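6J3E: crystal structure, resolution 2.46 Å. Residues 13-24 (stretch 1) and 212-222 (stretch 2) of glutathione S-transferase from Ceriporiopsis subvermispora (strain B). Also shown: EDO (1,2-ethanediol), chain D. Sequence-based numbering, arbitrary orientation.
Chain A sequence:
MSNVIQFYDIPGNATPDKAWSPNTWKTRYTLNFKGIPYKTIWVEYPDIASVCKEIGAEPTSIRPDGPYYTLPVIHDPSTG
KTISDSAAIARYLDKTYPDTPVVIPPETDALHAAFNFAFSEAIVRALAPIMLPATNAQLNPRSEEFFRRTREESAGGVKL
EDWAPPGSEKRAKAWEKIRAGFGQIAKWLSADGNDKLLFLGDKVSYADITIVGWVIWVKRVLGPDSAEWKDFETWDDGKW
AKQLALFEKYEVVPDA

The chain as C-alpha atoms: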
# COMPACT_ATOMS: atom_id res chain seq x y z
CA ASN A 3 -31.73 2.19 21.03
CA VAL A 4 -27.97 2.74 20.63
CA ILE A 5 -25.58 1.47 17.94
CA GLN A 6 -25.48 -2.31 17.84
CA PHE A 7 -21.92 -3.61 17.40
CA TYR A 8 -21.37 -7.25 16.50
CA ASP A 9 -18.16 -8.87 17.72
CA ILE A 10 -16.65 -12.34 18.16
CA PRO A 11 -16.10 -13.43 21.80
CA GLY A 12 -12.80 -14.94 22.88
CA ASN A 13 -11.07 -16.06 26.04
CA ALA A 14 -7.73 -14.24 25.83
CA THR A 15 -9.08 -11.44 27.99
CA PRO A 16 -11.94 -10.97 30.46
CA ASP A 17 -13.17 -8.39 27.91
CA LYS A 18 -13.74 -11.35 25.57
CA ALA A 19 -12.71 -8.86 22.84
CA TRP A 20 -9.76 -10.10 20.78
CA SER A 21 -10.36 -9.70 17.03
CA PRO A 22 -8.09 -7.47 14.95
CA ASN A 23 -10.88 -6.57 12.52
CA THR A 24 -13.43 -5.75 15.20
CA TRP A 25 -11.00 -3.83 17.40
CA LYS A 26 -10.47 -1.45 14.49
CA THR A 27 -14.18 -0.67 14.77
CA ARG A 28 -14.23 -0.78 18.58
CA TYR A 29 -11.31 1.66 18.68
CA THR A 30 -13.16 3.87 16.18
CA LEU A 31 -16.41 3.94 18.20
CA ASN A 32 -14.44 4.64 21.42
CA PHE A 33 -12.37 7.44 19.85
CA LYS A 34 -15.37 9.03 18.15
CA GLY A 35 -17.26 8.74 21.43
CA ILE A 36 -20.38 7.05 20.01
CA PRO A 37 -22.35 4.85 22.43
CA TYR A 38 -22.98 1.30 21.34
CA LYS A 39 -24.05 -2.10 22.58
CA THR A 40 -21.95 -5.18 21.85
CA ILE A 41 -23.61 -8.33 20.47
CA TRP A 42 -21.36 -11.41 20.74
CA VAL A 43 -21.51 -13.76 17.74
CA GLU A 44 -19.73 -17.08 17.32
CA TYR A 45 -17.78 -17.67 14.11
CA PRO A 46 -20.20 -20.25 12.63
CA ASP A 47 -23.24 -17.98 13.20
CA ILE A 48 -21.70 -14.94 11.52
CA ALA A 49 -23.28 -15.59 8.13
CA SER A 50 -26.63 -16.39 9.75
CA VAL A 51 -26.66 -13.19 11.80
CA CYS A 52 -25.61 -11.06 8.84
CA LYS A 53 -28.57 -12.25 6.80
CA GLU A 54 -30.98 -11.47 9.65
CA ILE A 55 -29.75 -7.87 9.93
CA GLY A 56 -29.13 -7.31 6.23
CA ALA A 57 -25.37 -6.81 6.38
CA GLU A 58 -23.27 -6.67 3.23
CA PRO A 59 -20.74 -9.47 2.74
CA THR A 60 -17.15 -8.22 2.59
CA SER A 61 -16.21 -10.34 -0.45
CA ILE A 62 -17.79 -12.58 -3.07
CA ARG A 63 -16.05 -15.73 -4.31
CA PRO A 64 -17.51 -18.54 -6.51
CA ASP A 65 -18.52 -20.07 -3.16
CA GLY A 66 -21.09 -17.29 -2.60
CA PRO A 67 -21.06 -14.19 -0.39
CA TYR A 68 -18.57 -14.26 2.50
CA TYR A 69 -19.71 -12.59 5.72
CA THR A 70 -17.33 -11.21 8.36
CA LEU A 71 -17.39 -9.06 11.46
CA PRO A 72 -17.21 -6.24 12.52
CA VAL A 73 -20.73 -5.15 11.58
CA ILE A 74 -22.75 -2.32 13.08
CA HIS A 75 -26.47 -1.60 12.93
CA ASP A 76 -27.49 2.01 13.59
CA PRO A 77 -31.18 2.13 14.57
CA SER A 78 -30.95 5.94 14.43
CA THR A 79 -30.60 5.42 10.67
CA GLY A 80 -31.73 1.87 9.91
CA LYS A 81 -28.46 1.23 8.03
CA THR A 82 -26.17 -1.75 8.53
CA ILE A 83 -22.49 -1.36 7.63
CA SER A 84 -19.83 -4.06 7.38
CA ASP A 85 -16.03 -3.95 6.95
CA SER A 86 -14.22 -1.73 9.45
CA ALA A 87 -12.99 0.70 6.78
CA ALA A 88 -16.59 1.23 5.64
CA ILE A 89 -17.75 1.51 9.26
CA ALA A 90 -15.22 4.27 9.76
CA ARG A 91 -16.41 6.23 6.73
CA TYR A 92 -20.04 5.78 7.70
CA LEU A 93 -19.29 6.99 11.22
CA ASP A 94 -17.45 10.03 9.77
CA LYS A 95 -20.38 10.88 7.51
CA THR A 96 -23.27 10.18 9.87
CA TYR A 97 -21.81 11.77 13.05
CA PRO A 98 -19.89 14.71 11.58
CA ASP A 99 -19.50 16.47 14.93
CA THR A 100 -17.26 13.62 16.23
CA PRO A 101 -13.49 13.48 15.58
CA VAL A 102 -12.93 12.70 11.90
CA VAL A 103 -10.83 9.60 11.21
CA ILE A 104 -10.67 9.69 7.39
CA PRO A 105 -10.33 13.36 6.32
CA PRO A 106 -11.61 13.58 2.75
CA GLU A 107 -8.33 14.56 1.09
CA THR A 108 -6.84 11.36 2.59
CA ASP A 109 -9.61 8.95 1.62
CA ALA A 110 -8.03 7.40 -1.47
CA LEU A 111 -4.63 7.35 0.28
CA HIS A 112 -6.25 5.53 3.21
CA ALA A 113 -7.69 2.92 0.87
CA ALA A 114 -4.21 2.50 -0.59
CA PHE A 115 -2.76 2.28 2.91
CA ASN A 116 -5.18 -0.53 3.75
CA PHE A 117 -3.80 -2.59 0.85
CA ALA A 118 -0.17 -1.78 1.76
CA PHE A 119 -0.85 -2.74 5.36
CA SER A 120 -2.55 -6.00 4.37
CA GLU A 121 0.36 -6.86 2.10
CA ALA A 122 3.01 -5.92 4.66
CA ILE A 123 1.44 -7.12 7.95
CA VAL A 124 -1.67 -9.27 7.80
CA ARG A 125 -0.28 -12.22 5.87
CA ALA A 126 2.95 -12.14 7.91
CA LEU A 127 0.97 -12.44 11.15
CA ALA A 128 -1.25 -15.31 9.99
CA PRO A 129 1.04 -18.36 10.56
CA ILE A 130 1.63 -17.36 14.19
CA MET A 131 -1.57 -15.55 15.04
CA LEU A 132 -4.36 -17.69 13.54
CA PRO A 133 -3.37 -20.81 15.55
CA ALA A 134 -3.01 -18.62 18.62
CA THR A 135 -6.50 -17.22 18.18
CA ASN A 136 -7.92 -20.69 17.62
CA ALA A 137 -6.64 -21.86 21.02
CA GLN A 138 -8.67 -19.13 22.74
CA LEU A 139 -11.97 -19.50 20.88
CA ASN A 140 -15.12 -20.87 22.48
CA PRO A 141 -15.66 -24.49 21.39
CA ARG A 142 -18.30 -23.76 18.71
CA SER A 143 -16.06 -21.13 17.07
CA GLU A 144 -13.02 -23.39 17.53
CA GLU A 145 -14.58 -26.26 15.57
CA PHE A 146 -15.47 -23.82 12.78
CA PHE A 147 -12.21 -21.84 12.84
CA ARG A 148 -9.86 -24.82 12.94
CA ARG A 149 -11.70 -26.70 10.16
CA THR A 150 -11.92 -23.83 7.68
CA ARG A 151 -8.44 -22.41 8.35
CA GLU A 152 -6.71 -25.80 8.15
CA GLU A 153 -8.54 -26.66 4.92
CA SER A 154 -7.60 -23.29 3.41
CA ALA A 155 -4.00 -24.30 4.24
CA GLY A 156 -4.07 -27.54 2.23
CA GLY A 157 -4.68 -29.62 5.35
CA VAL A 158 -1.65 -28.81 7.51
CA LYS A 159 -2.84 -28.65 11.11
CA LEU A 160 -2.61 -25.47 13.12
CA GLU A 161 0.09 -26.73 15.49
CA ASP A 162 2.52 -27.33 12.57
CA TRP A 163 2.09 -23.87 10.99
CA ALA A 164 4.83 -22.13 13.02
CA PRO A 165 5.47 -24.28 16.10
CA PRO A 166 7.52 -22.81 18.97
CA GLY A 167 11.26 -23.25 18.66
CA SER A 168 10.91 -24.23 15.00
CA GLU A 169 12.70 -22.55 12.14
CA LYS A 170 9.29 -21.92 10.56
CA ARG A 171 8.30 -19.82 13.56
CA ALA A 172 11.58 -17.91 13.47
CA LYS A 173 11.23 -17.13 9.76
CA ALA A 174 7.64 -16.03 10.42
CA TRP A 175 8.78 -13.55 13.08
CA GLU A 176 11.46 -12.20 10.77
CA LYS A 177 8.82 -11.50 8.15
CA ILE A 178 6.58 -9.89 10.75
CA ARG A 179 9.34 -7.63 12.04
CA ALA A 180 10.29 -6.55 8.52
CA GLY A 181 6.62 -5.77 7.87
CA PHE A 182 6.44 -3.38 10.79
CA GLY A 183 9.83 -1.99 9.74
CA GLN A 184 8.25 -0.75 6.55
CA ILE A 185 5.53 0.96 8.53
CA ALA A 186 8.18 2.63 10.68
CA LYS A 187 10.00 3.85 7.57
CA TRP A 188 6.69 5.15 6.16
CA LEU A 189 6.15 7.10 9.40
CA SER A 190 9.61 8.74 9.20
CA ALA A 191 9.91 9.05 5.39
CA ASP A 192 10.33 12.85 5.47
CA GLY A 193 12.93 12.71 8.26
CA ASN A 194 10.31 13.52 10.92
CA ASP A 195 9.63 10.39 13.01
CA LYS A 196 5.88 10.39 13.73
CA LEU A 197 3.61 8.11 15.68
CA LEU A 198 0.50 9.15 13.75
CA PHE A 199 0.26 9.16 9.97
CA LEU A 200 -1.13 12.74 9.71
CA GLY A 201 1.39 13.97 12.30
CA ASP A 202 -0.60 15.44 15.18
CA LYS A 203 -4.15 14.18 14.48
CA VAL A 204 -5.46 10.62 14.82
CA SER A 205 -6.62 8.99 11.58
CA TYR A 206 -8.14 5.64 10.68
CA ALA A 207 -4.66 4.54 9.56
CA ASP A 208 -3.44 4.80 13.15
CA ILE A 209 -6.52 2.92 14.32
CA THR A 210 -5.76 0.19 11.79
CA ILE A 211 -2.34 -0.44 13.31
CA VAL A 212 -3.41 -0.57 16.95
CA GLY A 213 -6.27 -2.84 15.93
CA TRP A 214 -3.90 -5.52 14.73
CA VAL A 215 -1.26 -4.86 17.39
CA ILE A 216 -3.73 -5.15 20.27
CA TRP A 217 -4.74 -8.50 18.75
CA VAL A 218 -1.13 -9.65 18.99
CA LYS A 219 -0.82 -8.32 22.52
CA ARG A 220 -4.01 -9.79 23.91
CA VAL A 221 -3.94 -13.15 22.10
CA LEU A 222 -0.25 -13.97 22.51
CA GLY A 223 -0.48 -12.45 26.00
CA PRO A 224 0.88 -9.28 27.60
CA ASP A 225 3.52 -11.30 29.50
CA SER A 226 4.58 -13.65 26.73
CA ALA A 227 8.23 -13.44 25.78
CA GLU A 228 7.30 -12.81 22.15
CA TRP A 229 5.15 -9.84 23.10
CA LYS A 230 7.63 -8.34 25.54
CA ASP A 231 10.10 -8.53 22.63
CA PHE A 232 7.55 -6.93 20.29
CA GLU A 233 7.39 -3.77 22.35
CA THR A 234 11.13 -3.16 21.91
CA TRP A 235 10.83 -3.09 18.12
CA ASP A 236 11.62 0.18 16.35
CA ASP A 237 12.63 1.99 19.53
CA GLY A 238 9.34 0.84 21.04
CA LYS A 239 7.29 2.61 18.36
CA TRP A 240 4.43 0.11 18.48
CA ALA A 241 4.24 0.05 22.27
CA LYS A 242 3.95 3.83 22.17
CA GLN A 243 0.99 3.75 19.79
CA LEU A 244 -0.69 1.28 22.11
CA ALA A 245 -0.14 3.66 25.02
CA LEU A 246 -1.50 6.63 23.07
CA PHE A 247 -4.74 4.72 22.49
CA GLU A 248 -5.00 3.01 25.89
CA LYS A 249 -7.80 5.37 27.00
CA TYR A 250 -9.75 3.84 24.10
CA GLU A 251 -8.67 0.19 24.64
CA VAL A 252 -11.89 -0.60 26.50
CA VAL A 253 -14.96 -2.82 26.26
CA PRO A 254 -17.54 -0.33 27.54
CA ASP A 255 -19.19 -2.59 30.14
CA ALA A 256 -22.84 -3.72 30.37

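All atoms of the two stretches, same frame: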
# COMPACT_ATOMS: atom_id res chain seq x y z
N ASN A 13 -11.44 -15.84 24.65
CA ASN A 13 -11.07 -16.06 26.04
C ASN A 13 -9.72 -15.47 26.42
O ASN A 13 -9.32 -15.61 27.58
CB ASN A 13 -11.12 -17.56 26.34
CG ASN A 13 -12.54 -18.06 26.48
OD1 ASN A 13 -13.14 -17.92 27.55
ND2 ASN A 13 -13.11 -18.57 25.40
N ALA A 14 -9.04 -14.79 25.50
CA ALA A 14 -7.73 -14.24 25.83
C ALA A 14 -7.83 -13.22 26.95
O ALA A 14 -6.92 -13.11 27.78
CB ALA A 14 -7.08 -13.61 24.59
N THR A 15 -8.93 -12.47 26.98
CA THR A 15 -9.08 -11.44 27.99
C THR A 15 -10.47 -11.52 28.60
O THR A 15 -11.42 -11.94 27.94
CB THR A 15 -8.90 -10.01 27.44
OG1 THR A 15 -10.00 -9.67 26.59
CG2 THR A 15 -7.59 -9.87 26.69
N PRO A 16 -10.60 -11.14 29.87
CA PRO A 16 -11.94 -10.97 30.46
C PRO A 16 -12.87 -10.11 29.61
O PRO A 16 -14.09 -10.30 29.69
CB PRO A 16 -11.62 -10.30 31.80
CG PRO A 16 -10.25 -10.81 32.15
CD PRO A 16 -9.52 -11.00 30.86
N ASP A 17 -12.33 -9.17 28.82
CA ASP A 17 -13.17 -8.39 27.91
C ASP A 17 -13.94 -9.26 26.95
O ASP A 17 -15.00 -8.85 26.49
CB ASP A 17 -12.34 -7.45 27.04
CG ASP A 17 -11.39 -6.64 27.84
OD1 ASP A 17 -11.31 -5.44 27.58
OD2 ASP A 17 -10.65 -7.20 28.69
N LYS A 18 -13.40 -10.44 26.65
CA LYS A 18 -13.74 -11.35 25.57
C LYS A 18 -13.57 -10.73 24.19
O LYS A 18 -13.95 -11.34 23.18
CB LYS A 18 -15.15 -11.96 25.74
CG LYS A 18 -16.33 -11.11 25.36
CD LYS A 18 -17.53 -11.39 26.26
CE LYS A 18 -18.05 -12.79 26.07
NZ LYS A 18 -19.43 -12.88 26.54
N ALA A 19 -12.95 -9.55 24.11
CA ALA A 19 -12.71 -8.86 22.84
C ALA A 19 -11.27 -9.08 22.40
O ALA A 19 -10.34 -8.65 23.08
CB ALA A 19 -13.00 -7.36 22.96
N TRP A 20 -11.09 -9.74 21.26
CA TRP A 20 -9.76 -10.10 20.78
C TRP A 20 -9.51 -9.79 19.31
O TRP A 20 -8.35 -9.69 18.92
CB TRP A 20 -9.52 -11.59 20.99
CG TRP A 20 -10.47 -12.36 20.16
CD1 TRP A 20 -11.72 -12.77 20.52
CD2 TRP A 20 -10.29 -12.75 18.80
NE1 TRP A 20 -12.32 -13.42 19.47
CE2 TRP A 20 -11.46 -13.42 18.40
CE3 TRP A 20 -9.24 -12.63 17.89
CZ2 TRP A 20 -11.62 -13.94 17.13
CZ3 TRP A 20 -9.40 -13.15 16.63
CH2 TRP A 20 -10.57 -13.80 16.26
N SER A 21 -10.54 -9.65 18.48
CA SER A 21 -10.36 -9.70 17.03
C SER A 21 -9.60 -8.48 16.52
O SER A 21 -9.82 -7.36 17.00
CB SER A 21 -11.71 -9.79 16.32
OG SER A 21 -11.61 -9.42 14.96
N PRO A 22 -8.73 -8.65 15.53
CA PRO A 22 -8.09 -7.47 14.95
C PRO A 22 -9.07 -6.64 14.14
O PRO A 22 -9.07 -5.40 14.24
CB PRO A 22 -6.97 -8.07 14.09
CG PRO A 22 -7.44 -9.43 13.74
CD PRO A 22 -8.27 -9.90 14.90
N ASN A 23 -9.93 -7.30 13.35
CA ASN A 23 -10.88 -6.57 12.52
C ASN A 23 -11.90 -5.82 13.37
O ASN A 23 -12.23 -4.67 13.07
CB ASN A 23 -11.58 -7.53 11.56
CG ASN A 23 -10.61 -8.34 10.75
OD1 ASN A 23 -10.25 -9.46 11.12
ND2 ASN A 23 -10.15 -7.78 9.64
N THR A 24 -12.41 -6.45 14.43
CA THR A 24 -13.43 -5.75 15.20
C THR A 24 -12.82 -4.69 16.12
O THR A 24 -13.48 -3.69 16.43
CB THR A 24 -14.27 -6.73 16.03
OG1 THR A 24 -13.46 -7.34 17.04
CG2 THR A 24 -14.86 -7.81 15.12
N VAL A 212 -3.21 -0.12 15.57
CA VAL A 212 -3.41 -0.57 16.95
C VAL A 212 -4.46 -1.68 16.99
O VAL A 212 -4.44 -2.52 17.89
CB VAL A 212 -3.79 0.62 17.86
CG1 VAL A 212 -2.60 1.57 17.99
CG2 VAL A 212 -4.99 1.34 17.29
N GLY A 213 -5.37 -1.71 16.02
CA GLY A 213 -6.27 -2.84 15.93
C GLY A 213 -5.52 -4.15 15.85
O GLY A 213 -5.77 -5.08 16.63
N TRP A 214 -4.58 -4.25 14.91
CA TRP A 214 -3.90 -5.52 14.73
C TRP A 214 -2.88 -5.75 15.83
O TRP A 214 -2.67 -6.90 16.23
CB TRP A 214 -3.27 -5.58 13.33
CG TRP A 214 -4.31 -5.69 12.25
CD1 TRP A 214 -5.04 -4.66 11.71
CD2 TRP A 214 -4.75 -6.89 11.60
NE1 TRP A 214 -5.92 -5.15 10.76
CE2 TRP A 214 -5.76 -6.51 10.68
CE3 TRP A 214 -4.41 -8.24 11.71
CZ2 TRP A 214 -6.42 -7.45 9.87
CZ3 TRP A 214 -5.06 -9.16 10.91
CH2 TRP A 214 -6.06 -8.76 9.99
N VAL A 215 -2.27 -4.68 16.35
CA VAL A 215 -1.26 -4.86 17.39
C VAL A 215 -1.90 -5.31 18.69
O VAL A 215 -1.38 -6.19 19.38
CB VAL A 215 -0.42 -3.58 17.57
CG1 VAL A 215 0.49 -3.70 18.78
CG2 VAL A 215 0.41 -3.35 16.34
N ILE A 216 -3.06 -4.75 19.03
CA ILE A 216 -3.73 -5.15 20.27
C ILE A 216 -4.16 -6.61 20.19
O ILE A 216 -4.20 -7.32 21.20
CB ILE A 216 -4.90 -4.21 20.62
CG1 ILE A 216 -5.17 -4.25 22.12
CG2 ILE A 216 -6.19 -4.57 19.88
CD1 ILE A 216 -3.98 -3.90 22.94
N TRP A 217 -4.47 -7.08 18.98
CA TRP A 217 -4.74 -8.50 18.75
C TRP A 217 -3.53 -9.34 19.13
O TRP A 217 -3.65 -10.36 19.81
CB TRP A 217 -5.12 -8.72 17.28
CG TRP A 217 -5.31 -10.14 16.82
CD1 TRP A 217 -5.96 -11.15 17.49
CD2 TRP A 217 -4.85 -10.71 15.59
NE1 TRP A 217 -5.95 -12.29 16.74
CE2 TRP A 217 -5.27 -12.06 15.57
CE3 TRP A 217 -4.14 -10.21 14.49
CZ2 TRP A 217 -5.00 -12.90 14.50
CZ3 TRP A 217 -3.86 -11.05 13.43
CH2 TRP A 217 -4.30 -12.38 13.44
N VAL A 218 -2.35 -8.92 18.67
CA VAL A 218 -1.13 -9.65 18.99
C VAL A 218 -0.88 -9.62 20.48
O VAL A 218 -0.49 -10.63 21.08
CB VAL A 218 0.05 -9.06 18.20
CG1 VAL A 218 1.36 -9.67 18.67
CG2 VAL A 218 -0.15 -9.27 16.71
N LYS A 219 -1.12 -8.46 21.11
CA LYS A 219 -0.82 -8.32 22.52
C LYS A 219 -1.76 -9.15 23.36
O LYS A 219 -1.33 -9.86 24.28
CB LYS A 219 -0.89 -6.85 22.95
CG LYS A 219 -0.62 -6.64 24.44
CD LYS A 219 -0.73 -5.16 24.84
CE LYS A 219 -0.30 -4.92 26.28
NZ LYS A 219 -0.27 -3.48 26.63
N ARG A 220 -3.06 -9.11 23.05
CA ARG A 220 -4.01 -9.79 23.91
C ARG A 220 -3.99 -11.30 23.67
O ARG A 220 -4.05 -12.08 24.63
CB ARG A 220 -5.40 -9.20 23.73
CG ARG A 220 -5.52 -7.88 24.46
CD ARG A 220 -6.49 -6.93 23.80
NE ARG A 220 -7.82 -7.04 24.36
CZ ARG A 220 -8.40 -6.10 25.10
NH1 ARG A 220 -7.77 -4.96 25.36
NH2 ARG A 220 -9.62 -6.32 25.56
N VAL A 221 -3.85 -11.73 22.42
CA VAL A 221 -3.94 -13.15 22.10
C VAL A 221 -2.65 -13.87 22.47
O VAL A 221 -2.69 -14.92 23.13
CB VAL A 221 -4.31 -13.36 20.63
CG1 VAL A 221 -4.03 -14.80 20.20
CG2 VAL A 221 -5.78 -13.03 20.42
N LEU A 222 -1.49 -13.35 22.06
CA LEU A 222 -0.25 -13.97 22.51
C LEU A 222 -0.02 -13.76 24.00
O LEU A 222 0.63 -14.59 24.65
CB LEU A 222 0.94 -13.42 21.72
CG LEU A 222 1.05 -13.97 20.30
CD1 LEU A 222 2.40 -13.62 19.68
CD2 LEU A 222 0.84 -15.46 20.31
C1 EDO D . -13.84 -6.69 7.99
O1 EDO D . -13.24 -8.00 7.86
C2 EDO D . -12.76 -5.64 7.83
O2 EDO D . -12.16 -5.39 9.10

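The most unusual feature of this contact is a single proline ring held against two tryptophans. Pro22 lies at the start of a helix in the first stretch; its CA-to-CB bond points toward the helix of residues 212-222, and its ring packs over one face of each of two indoles. Its CB lies 3.6 Å from the centroid of the six-membered ring of Trp214, and its CD lies 3.5 Å from the centroid of the five-membered ring of Trp217, only 8° off the ring normal. Both are CH-pi contacts, in which slightly positive C-H groups meet the electron-rich face of an indole. Proline suits this place: its ring is compact, rigid and rich in C-H groups, and its lack of a backbone N-H costs nothing in the first turn of a helix.

The neighbours of Pro22 fit the same design. Ser21 occupies the N-cap position, and its OG accepts a hydrogen bond from Thr24 N at 3.1 Å, satisfying an amide that has no earlier helical carbonyl to bind. The CB of Ser21 points away from the second stretch. Gly213 allows a close approach of the backbones: Pro22 CA is 3.7 Å from Gly213 O, and a CB on the glycine would point toward the first stretch and lie about 3.3 Å from the carbonyl oxygen of Pro22. Asn23 sits beside Trp214, with its ND2 3.8 Å from Trp214 CZ2; the same ND2 donates a hydrogen bond of 3.2 Å to O2 of the ethanediol, which probably comes from the crystallisation liquor.

One turn further along the second helix, Trp20 meets Trp217. Their rings are inclined at 45°, with Trp20 CE3 3.6 Å from Trp217 CD1, and NE1 of Trp217 lies at the edge of the Trp20 ring. The CB of Trp20 starts out sideways, but chi1 in the p well brings the indole nearer the helix. Large, flat side chains suit this buried region because they cover much surface. Trp20 CB also touches Val221 CG2 at 4.0 Å, and Ala14, whose small methyl fits close to the helix backbone, brings its CB within 3.4 Å of Arg220 O.

Arg220 supplies the polar part of the contact and loses more area to the other stretch than any other residue here, 112 Å². Its long side chain reaches across to the loop, where the guanidinium meets its acceptors edge-on, the direction in which its N-H groups point. Arg220 NE donates to Ala19 O at 3.3 Å. Arg220 NH2 forms a salt bridge with Asp17 OD1 at 2.8 Å, although the hydrogen bond within it is weak and NH2 is less surely placed. Asp17 belongs to a type I turn from Thr15 to Lys18, closed by Lys18 N donating to Thr15 O at 2.8 Å. Thr15 OG1 donates a weak hydrogen bond to Asp17 OD2 at 3.3 Å, linking the carboxylate to its own turn. Charge pairing suits an arginine in a buried place.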